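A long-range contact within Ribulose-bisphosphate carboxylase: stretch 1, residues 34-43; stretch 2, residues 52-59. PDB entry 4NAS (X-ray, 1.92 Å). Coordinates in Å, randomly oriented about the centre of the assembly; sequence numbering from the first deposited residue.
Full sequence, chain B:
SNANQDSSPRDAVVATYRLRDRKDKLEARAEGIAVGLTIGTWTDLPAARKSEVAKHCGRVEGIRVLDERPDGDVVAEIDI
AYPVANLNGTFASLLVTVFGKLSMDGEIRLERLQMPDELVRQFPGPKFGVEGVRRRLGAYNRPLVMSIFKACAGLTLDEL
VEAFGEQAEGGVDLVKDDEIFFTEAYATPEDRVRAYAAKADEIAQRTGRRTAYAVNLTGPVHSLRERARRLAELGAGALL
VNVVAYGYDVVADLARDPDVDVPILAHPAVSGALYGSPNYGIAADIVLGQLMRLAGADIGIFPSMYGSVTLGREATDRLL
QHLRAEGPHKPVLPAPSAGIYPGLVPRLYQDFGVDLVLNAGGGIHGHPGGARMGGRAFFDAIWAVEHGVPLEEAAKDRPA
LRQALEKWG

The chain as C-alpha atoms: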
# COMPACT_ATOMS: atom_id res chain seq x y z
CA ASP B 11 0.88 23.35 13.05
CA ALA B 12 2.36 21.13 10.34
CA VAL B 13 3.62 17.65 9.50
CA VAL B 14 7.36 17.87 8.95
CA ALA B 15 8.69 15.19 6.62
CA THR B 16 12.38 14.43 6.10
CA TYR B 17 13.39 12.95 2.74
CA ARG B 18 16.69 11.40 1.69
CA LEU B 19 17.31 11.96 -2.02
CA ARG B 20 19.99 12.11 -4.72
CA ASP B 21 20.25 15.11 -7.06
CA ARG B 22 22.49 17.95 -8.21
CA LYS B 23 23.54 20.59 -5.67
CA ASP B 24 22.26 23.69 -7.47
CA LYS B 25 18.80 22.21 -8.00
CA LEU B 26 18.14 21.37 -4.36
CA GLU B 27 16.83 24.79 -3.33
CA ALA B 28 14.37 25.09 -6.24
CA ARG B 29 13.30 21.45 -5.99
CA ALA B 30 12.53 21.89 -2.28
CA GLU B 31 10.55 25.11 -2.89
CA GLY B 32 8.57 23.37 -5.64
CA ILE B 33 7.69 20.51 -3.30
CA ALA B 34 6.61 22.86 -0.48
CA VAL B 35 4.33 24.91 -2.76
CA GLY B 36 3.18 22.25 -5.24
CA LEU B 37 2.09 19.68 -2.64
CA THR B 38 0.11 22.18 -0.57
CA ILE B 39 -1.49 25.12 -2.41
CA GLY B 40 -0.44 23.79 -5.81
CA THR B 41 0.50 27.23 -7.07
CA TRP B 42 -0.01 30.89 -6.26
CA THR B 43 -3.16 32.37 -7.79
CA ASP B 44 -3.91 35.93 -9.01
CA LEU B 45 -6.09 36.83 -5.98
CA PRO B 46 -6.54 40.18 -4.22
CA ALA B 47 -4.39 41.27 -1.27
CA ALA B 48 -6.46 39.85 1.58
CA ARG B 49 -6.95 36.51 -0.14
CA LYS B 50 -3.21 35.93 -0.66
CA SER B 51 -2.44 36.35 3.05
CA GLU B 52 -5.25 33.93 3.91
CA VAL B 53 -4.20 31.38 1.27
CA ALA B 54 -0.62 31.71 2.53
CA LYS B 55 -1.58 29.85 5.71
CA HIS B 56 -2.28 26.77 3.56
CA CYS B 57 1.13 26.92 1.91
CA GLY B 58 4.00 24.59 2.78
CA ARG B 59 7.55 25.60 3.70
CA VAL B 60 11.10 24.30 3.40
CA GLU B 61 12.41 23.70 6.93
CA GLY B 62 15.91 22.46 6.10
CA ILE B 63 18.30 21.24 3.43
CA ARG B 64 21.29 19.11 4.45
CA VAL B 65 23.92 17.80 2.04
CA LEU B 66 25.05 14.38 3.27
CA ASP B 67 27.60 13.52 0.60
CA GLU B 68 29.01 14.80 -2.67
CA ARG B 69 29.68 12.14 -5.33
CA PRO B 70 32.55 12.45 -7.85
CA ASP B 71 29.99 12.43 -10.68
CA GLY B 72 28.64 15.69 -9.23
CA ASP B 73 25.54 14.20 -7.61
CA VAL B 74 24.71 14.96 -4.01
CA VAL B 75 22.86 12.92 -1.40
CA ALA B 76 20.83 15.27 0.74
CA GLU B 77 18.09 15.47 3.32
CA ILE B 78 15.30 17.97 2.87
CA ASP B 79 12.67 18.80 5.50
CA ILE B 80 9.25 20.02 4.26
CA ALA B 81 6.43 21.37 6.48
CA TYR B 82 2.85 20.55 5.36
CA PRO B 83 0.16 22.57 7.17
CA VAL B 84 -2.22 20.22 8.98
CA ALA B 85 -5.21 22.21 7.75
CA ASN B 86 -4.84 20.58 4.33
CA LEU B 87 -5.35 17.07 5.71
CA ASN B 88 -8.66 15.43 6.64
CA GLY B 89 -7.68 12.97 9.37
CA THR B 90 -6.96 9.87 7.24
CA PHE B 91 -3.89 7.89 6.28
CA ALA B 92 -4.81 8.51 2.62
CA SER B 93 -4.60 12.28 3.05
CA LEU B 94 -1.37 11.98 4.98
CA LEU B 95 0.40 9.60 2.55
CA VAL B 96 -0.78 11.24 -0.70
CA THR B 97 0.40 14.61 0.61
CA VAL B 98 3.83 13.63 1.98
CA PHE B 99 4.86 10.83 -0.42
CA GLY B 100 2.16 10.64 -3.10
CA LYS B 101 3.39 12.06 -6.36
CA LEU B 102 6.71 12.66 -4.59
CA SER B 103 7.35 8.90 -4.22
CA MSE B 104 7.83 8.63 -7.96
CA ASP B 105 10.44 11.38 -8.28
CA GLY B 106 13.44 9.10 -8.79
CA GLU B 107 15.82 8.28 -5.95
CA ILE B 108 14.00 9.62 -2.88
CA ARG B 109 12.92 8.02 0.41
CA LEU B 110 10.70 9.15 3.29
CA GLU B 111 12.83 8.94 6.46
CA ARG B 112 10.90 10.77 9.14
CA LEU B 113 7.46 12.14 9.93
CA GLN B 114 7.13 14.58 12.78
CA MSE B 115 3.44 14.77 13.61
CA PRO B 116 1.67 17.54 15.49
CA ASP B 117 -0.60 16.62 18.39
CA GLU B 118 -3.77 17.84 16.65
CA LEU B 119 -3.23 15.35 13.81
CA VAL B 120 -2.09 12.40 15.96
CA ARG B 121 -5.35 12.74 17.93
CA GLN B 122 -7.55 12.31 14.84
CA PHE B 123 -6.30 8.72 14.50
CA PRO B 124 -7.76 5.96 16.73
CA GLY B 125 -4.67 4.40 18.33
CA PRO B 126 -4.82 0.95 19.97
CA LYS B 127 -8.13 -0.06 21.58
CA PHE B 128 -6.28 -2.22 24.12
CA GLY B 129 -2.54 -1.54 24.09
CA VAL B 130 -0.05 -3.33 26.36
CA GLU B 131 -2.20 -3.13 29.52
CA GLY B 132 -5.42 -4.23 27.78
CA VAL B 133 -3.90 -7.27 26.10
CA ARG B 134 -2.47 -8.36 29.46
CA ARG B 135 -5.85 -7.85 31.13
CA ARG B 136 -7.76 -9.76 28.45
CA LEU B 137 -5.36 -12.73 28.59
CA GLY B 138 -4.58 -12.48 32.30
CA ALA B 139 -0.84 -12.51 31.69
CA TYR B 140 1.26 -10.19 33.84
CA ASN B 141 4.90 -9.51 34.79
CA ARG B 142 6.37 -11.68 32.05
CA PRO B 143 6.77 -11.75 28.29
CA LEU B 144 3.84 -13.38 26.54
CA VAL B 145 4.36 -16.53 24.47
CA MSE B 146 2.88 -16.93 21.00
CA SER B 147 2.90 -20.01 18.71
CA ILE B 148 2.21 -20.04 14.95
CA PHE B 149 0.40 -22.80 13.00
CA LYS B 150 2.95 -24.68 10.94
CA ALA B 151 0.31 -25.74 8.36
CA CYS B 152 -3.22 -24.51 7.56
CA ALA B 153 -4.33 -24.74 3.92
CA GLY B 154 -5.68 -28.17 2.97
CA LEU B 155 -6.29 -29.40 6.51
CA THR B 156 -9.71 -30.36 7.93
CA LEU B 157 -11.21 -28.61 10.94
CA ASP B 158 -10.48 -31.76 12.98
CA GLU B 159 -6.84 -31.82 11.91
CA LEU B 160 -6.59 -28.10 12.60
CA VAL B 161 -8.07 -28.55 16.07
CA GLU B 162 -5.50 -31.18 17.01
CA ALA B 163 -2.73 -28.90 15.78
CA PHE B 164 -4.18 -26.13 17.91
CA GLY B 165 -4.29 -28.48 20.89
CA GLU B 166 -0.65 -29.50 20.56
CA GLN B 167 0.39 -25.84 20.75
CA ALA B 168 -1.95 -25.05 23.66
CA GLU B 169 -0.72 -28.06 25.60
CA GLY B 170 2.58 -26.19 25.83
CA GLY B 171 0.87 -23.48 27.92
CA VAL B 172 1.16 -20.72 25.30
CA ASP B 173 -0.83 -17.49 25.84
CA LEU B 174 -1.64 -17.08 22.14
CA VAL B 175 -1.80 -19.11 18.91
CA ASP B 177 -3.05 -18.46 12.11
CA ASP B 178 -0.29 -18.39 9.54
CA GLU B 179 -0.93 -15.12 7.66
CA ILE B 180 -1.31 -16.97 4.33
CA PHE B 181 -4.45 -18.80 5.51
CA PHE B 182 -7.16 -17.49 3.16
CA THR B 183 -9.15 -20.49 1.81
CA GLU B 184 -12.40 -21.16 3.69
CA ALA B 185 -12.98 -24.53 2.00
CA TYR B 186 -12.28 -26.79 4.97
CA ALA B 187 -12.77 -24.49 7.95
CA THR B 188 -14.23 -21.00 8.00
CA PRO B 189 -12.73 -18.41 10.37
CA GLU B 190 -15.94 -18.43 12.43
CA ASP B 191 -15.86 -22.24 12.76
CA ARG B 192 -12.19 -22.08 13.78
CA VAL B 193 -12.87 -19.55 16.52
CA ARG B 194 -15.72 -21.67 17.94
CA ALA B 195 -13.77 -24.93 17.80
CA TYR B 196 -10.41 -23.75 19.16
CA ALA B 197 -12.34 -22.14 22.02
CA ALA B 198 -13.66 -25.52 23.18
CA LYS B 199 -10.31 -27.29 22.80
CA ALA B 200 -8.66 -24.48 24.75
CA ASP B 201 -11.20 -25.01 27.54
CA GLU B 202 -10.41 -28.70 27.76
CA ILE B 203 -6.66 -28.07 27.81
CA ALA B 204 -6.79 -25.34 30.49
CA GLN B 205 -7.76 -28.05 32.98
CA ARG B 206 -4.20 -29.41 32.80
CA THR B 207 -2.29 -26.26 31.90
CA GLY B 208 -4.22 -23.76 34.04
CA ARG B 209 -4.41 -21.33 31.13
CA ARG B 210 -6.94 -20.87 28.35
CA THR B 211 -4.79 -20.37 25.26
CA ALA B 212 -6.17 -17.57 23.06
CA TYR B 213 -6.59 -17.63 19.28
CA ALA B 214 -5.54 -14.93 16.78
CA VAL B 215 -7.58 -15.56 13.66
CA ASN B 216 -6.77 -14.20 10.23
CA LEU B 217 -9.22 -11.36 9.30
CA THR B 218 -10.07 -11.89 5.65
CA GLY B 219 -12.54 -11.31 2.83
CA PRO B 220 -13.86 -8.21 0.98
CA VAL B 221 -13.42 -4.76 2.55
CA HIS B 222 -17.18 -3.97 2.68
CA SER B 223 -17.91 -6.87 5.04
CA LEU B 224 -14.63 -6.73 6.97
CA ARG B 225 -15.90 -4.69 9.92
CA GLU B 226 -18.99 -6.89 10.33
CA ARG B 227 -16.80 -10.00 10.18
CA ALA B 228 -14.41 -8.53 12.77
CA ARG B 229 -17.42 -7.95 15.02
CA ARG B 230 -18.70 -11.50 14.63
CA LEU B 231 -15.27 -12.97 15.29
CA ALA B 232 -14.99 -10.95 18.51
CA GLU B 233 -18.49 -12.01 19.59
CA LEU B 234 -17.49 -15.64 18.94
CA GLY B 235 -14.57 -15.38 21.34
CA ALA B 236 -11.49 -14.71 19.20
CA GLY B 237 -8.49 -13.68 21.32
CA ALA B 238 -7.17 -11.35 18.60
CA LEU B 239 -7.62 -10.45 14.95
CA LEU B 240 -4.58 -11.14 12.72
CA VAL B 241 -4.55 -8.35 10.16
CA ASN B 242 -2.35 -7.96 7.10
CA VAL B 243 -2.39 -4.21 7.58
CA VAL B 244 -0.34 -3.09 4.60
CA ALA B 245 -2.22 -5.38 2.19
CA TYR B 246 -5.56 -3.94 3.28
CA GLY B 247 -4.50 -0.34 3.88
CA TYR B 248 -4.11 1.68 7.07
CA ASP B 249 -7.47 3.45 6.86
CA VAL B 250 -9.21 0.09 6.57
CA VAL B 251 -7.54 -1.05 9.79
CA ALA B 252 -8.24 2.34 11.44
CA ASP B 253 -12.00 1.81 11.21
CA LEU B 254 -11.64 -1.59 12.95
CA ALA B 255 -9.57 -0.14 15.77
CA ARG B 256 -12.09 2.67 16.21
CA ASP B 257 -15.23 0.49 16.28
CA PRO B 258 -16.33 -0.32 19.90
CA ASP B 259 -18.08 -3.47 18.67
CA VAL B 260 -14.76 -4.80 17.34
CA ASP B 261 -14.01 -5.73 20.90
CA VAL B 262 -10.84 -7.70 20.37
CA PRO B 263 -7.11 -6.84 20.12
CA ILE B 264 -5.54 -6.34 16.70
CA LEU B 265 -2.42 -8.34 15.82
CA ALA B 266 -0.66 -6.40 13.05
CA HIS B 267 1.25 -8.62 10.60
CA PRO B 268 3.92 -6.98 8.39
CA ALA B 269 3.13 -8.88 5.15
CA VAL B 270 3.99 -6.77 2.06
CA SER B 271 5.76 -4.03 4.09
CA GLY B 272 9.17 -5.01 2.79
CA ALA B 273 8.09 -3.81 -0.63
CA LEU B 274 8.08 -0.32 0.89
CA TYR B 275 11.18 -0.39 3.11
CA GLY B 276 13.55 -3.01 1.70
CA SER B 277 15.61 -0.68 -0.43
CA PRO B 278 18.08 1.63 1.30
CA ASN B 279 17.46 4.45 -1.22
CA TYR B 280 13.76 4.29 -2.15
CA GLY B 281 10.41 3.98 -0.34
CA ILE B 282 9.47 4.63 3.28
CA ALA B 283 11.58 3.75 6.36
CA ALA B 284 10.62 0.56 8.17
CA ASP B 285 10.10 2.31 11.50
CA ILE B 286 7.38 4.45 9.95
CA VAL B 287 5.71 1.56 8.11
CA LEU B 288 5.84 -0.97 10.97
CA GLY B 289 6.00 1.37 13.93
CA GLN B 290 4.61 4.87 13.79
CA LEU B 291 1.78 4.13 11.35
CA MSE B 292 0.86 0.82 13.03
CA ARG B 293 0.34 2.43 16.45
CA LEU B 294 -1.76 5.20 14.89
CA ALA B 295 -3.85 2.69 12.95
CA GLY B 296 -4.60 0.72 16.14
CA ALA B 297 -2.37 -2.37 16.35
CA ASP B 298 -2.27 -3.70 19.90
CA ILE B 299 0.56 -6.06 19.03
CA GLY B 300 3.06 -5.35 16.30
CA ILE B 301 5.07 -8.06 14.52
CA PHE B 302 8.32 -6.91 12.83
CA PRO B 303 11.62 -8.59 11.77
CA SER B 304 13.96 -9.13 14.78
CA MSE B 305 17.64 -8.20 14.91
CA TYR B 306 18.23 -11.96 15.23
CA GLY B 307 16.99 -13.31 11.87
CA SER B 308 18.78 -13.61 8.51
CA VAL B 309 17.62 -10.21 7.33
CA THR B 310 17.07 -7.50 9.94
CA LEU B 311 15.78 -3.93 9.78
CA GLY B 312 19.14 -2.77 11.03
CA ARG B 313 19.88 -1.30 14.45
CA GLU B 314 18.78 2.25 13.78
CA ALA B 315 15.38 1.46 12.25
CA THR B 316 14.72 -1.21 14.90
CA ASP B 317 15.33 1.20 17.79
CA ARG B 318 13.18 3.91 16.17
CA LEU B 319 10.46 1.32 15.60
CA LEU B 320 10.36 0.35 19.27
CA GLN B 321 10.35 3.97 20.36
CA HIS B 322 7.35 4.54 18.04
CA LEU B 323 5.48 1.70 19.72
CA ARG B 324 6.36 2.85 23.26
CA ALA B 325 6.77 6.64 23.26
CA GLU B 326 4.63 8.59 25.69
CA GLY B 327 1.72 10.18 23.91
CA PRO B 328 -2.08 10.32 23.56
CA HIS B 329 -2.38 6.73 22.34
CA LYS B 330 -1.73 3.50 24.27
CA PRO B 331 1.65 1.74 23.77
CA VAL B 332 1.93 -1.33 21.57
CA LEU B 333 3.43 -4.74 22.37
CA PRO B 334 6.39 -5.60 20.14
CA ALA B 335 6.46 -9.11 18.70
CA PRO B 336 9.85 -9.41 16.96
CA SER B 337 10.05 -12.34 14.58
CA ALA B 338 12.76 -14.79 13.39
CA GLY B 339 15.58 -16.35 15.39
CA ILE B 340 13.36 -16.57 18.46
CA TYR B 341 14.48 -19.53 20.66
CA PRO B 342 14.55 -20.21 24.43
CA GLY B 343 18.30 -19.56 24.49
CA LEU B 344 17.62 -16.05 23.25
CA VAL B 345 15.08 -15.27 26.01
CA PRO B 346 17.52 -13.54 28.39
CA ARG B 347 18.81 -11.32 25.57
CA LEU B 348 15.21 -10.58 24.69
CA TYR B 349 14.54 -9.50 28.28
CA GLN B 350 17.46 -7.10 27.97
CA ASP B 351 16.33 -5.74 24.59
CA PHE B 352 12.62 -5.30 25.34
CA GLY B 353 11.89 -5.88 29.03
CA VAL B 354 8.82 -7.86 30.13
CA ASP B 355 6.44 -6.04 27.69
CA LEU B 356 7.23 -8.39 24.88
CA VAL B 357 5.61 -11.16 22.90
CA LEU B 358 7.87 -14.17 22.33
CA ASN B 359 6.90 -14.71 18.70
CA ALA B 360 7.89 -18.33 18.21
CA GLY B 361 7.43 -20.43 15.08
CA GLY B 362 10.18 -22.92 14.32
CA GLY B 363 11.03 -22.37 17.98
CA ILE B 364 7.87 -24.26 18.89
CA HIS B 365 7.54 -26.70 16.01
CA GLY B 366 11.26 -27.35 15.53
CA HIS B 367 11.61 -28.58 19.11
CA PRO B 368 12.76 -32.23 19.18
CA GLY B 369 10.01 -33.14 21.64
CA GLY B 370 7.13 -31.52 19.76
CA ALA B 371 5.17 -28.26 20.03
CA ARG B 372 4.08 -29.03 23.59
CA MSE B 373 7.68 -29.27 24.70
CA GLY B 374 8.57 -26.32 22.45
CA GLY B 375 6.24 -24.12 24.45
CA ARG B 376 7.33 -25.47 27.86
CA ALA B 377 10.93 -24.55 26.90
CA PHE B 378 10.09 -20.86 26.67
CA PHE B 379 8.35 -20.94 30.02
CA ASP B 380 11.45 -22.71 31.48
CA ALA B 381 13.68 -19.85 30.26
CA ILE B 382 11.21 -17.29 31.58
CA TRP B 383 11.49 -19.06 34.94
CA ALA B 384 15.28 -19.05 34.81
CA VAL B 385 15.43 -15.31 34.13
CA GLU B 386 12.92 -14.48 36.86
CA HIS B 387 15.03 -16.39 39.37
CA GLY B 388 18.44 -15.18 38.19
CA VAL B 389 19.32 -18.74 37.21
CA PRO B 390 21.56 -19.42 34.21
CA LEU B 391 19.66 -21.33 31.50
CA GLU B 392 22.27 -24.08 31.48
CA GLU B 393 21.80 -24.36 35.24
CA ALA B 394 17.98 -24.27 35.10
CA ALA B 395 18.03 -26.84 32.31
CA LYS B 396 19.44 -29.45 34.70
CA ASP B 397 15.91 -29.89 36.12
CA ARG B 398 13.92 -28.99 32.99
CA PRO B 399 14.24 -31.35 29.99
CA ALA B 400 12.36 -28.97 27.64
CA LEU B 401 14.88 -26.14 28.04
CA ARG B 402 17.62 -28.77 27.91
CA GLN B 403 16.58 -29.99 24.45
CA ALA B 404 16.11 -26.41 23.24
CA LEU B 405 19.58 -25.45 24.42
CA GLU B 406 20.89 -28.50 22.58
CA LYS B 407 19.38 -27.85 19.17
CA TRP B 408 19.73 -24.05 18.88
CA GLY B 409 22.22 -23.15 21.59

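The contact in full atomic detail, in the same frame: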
# COMPACT_ATOMS: atom_id res chain seq x y z
N ALA B 34 7.34 22.19 -1.56
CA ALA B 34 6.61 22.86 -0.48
C ALA B 34 5.36 23.60 -0.97
O ALA B 34 4.33 23.62 -0.29
CB ALA B 34 7.52 23.82 0.27
N VAL B 35 5.45 24.19 -2.16
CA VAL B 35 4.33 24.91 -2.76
C VAL B 35 3.39 23.98 -3.53
O VAL B 35 2.17 24.02 -3.35
CB VAL B 35 4.84 26.06 -3.66
CG1 VAL B 35 3.71 26.68 -4.51
CG2 VAL B 35 5.54 27.12 -2.80
N GLY B 36 3.96 23.12 -4.37
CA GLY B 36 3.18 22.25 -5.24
C GLY B 36 2.34 21.19 -4.53
O GLY B 36 1.30 20.79 -5.04
N LEU B 37 2.81 20.71 -3.39
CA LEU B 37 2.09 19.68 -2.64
C LEU B 37 1.20 20.26 -1.53
O LEU B 37 0.70 19.52 -0.69
CB LEU B 37 3.06 18.67 -2.03
CG LEU B 37 3.91 17.93 -3.05
CD1 LEU B 37 4.82 16.93 -2.35
CD2 LEU B 37 3.03 17.25 -4.10
N THR B 38 1.01 21.57 -1.53
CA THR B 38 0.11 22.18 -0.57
C THR B 38 -0.96 23.04 -1.25
O THR B 38 -2.11 22.60 -1.36
CB THR B 38 0.88 22.99 0.49
OG1 THR B 38 1.68 23.99 -0.16
CG2 THR B 38 1.79 22.05 1.29
N ILE B 39 -0.58 24.24 -1.70
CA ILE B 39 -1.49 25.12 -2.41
C ILE B 39 -1.47 24.89 -3.92
O ILE B 39 -2.29 25.47 -4.65
CB ILE B 39 -1.19 26.61 -2.13
CG1 ILE B 39 0.25 26.96 -2.52
CG2 ILE B 39 -1.45 26.93 -0.68
CD1 ILE B 39 0.47 28.47 -2.81
N GLY B 40 -0.55 24.06 -4.38
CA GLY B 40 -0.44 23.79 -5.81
C GLY B 40 0.37 24.87 -6.50
O GLY B 40 1.48 24.63 -6.97
N THR B 41 -0.20 26.07 -6.55
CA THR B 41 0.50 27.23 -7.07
C THR B 41 -0.17 28.51 -6.57
O THR B 41 -1.32 28.49 -6.12
CB THR B 41 0.52 27.26 -8.61
OG1 THR B 41 1.05 28.51 -9.05
CG2 THR B 41 -0.88 27.11 -9.16
N TRP B 42 0.56 29.61 -6.63
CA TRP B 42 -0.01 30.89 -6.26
C TRP B 42 -1.01 31.32 -7.32
O TRP B 42 -0.79 31.10 -8.51
CB TRP B 42 1.08 31.94 -6.04
CG TRP B 42 1.87 31.64 -4.80
CD1 TRP B 42 3.11 31.07 -4.72
CD2 TRP B 42 1.44 31.84 -3.45
NE1 TRP B 42 3.49 30.93 -3.41
CE2 TRP B 42 2.48 31.39 -2.60
CE3 TRP B 42 0.27 32.36 -2.87
CZ2 TRP B 42 2.39 31.45 -1.21
CZ3 TRP B 42 0.19 32.42 -1.48
CH2 TRP B 42 1.24 31.97 -0.67
N THR B 43 -2.10 31.94 -6.88
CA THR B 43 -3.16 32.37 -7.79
C THR B 43 -3.30 33.90 -7.79
O THR B 43 -3.01 34.54 -6.77
CB THR B 43 -4.51 31.77 -7.35
OG1 THR B 43 -4.68 31.99 -5.95
CG2 THR B 43 -4.53 30.28 -7.61
N GLU B 52 -4.44 35.00 3.35
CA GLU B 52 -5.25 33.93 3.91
C GLU B 52 -4.86 32.58 3.30
O GLU B 52 -4.79 31.56 4.02
CB GLU B 52 -6.73 34.21 3.66
N VAL B 53 -4.62 32.58 1.99
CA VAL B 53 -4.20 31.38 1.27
C VAL B 53 -2.81 30.94 1.75
O VAL B 53 -2.51 29.74 1.83
CB VAL B 53 -4.19 31.60 -0.27
CG1 VAL B 53 -3.57 30.43 -1.01
CG2 VAL B 53 -5.62 31.85 -0.77
N ALA B 54 -1.99 31.93 2.08
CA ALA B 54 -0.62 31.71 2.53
C ALA B 54 -0.54 30.71 3.68
O ALA B 54 0.40 29.93 3.76
CB ALA B 54 0.03 33.03 2.93
N LYS B 55 -1.55 30.74 4.55
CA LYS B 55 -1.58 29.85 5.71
C LYS B 55 -1.76 28.39 5.32
O LYS B 55 -1.54 27.50 6.14
CB LYS B 55 -2.67 30.29 6.70
CG LYS B 55 -3.97 29.49 6.60
CD LYS B 55 -4.46 29.07 7.98
CE LYS B 55 -5.18 27.72 7.93
NZ LYS B 55 -5.55 27.24 9.30
N HIS B 56 -2.15 28.13 4.07
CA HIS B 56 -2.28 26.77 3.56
C HIS B 56 -1.02 26.34 2.82
O HIS B 56 -0.91 25.19 2.37
CB HIS B 56 -3.49 26.65 2.62
CG HIS B 56 -4.81 26.68 3.33
ND1 HIS B 56 -5.40 25.54 3.84
CD2 HIS B 56 -5.66 27.70 3.61
CE1 HIS B 56 -6.55 25.86 4.41
NE2 HIS B 56 -6.73 27.17 4.28
N CYS B 57 -0.06 27.25 2.69
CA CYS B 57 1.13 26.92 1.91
C CYS B 57 2.19 26.21 2.75
O CYS B 57 2.34 26.49 3.93
CB CYS B 57 1.72 28.17 1.24
SG CYS B 57 3.11 27.81 0.13
N GLY B 58 2.91 25.29 2.12
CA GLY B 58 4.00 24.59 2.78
C GLY B 58 5.26 25.42 2.87
O GLY B 58 5.32 26.53 2.34
N ARG B 59 6.27 24.89 3.57
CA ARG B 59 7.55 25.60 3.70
C ARG B 59 8.72 24.63 3.77
O ARG B 59 8.57 23.49 4.21
CB ARG B 59 7.57 26.52 4.93
CG ARG B 59 6.33 26.42 5.80
CD ARG B 59 6.54 26.98 7.19
NE ARG B 59 5.38 26.68 8.03
CZ ARG B 59 5.37 25.81 9.03
NH1 ARG B 59 4.26 25.61 9.72
NH2 ARG B 59 6.47 25.15 9.36

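What lets the two stretches come so close at Gly58? The CA of Ala34 lies 4.5 Å from the CA of Gly58, and the carbonyl O of Ala34 sits 3.2 Å from that same Gly58 CA. A CB on Gly58 would point toward stretch 1 and fall 2.4 Å from Ala34 O and 2.9 Å from Thr38 CG2, both clashes. The bare backbone of glycine is therefore the hollow that admits Ala34 O, in the last turn of the helix, and Thr38 CG2, while the CB of Ala34 settles 3.7 Å from Arg59 N.

How are the polar atoms in this tight spot satisfied? Thr38, just past the helix, holds chi1 in the p well, and its OG1 donates to Ala34 O at 2.7 Å while accepting from Gly58 N at 2.9 Å. One hydroxyl thus ties Ala34 O to the backbone of Gly58. Gly58 N also reaches Ala34 O at 3.3 Å, but the bent 121° angle makes that bond weak.

Where does Ile39 go? Its CG2 is a bump pressed into the turn running from Ala54 to Cys57. Ile39 CG2 lies 3.6 Å from His56 O, 3.7 Å from Cys57 CA and 3.9 Å from Val53 O, with Val53 CG1 at 4.1 Å. Backbone and side-chain atoms of Val53, His56 and Cys57 form the hollow that receives this methyl.

What does Trp42 cover? Its CA-to-CB bond points sideways, yet the indole's end comes nearer to stretch 2. The ring meets Ala54 at its edge, Trp42 CH2 lying 3.7 Å from Ala54 CA, and Trp42 CZ3 approaches Val53 CG1 at 4.3 Å. Cys57 SG, obliquely placed, is 3.9 Å from Trp42 CZ2 and equally 3.9 Å from Val35 CG2, so the sulfur touches both the Val35 methyl and the indole.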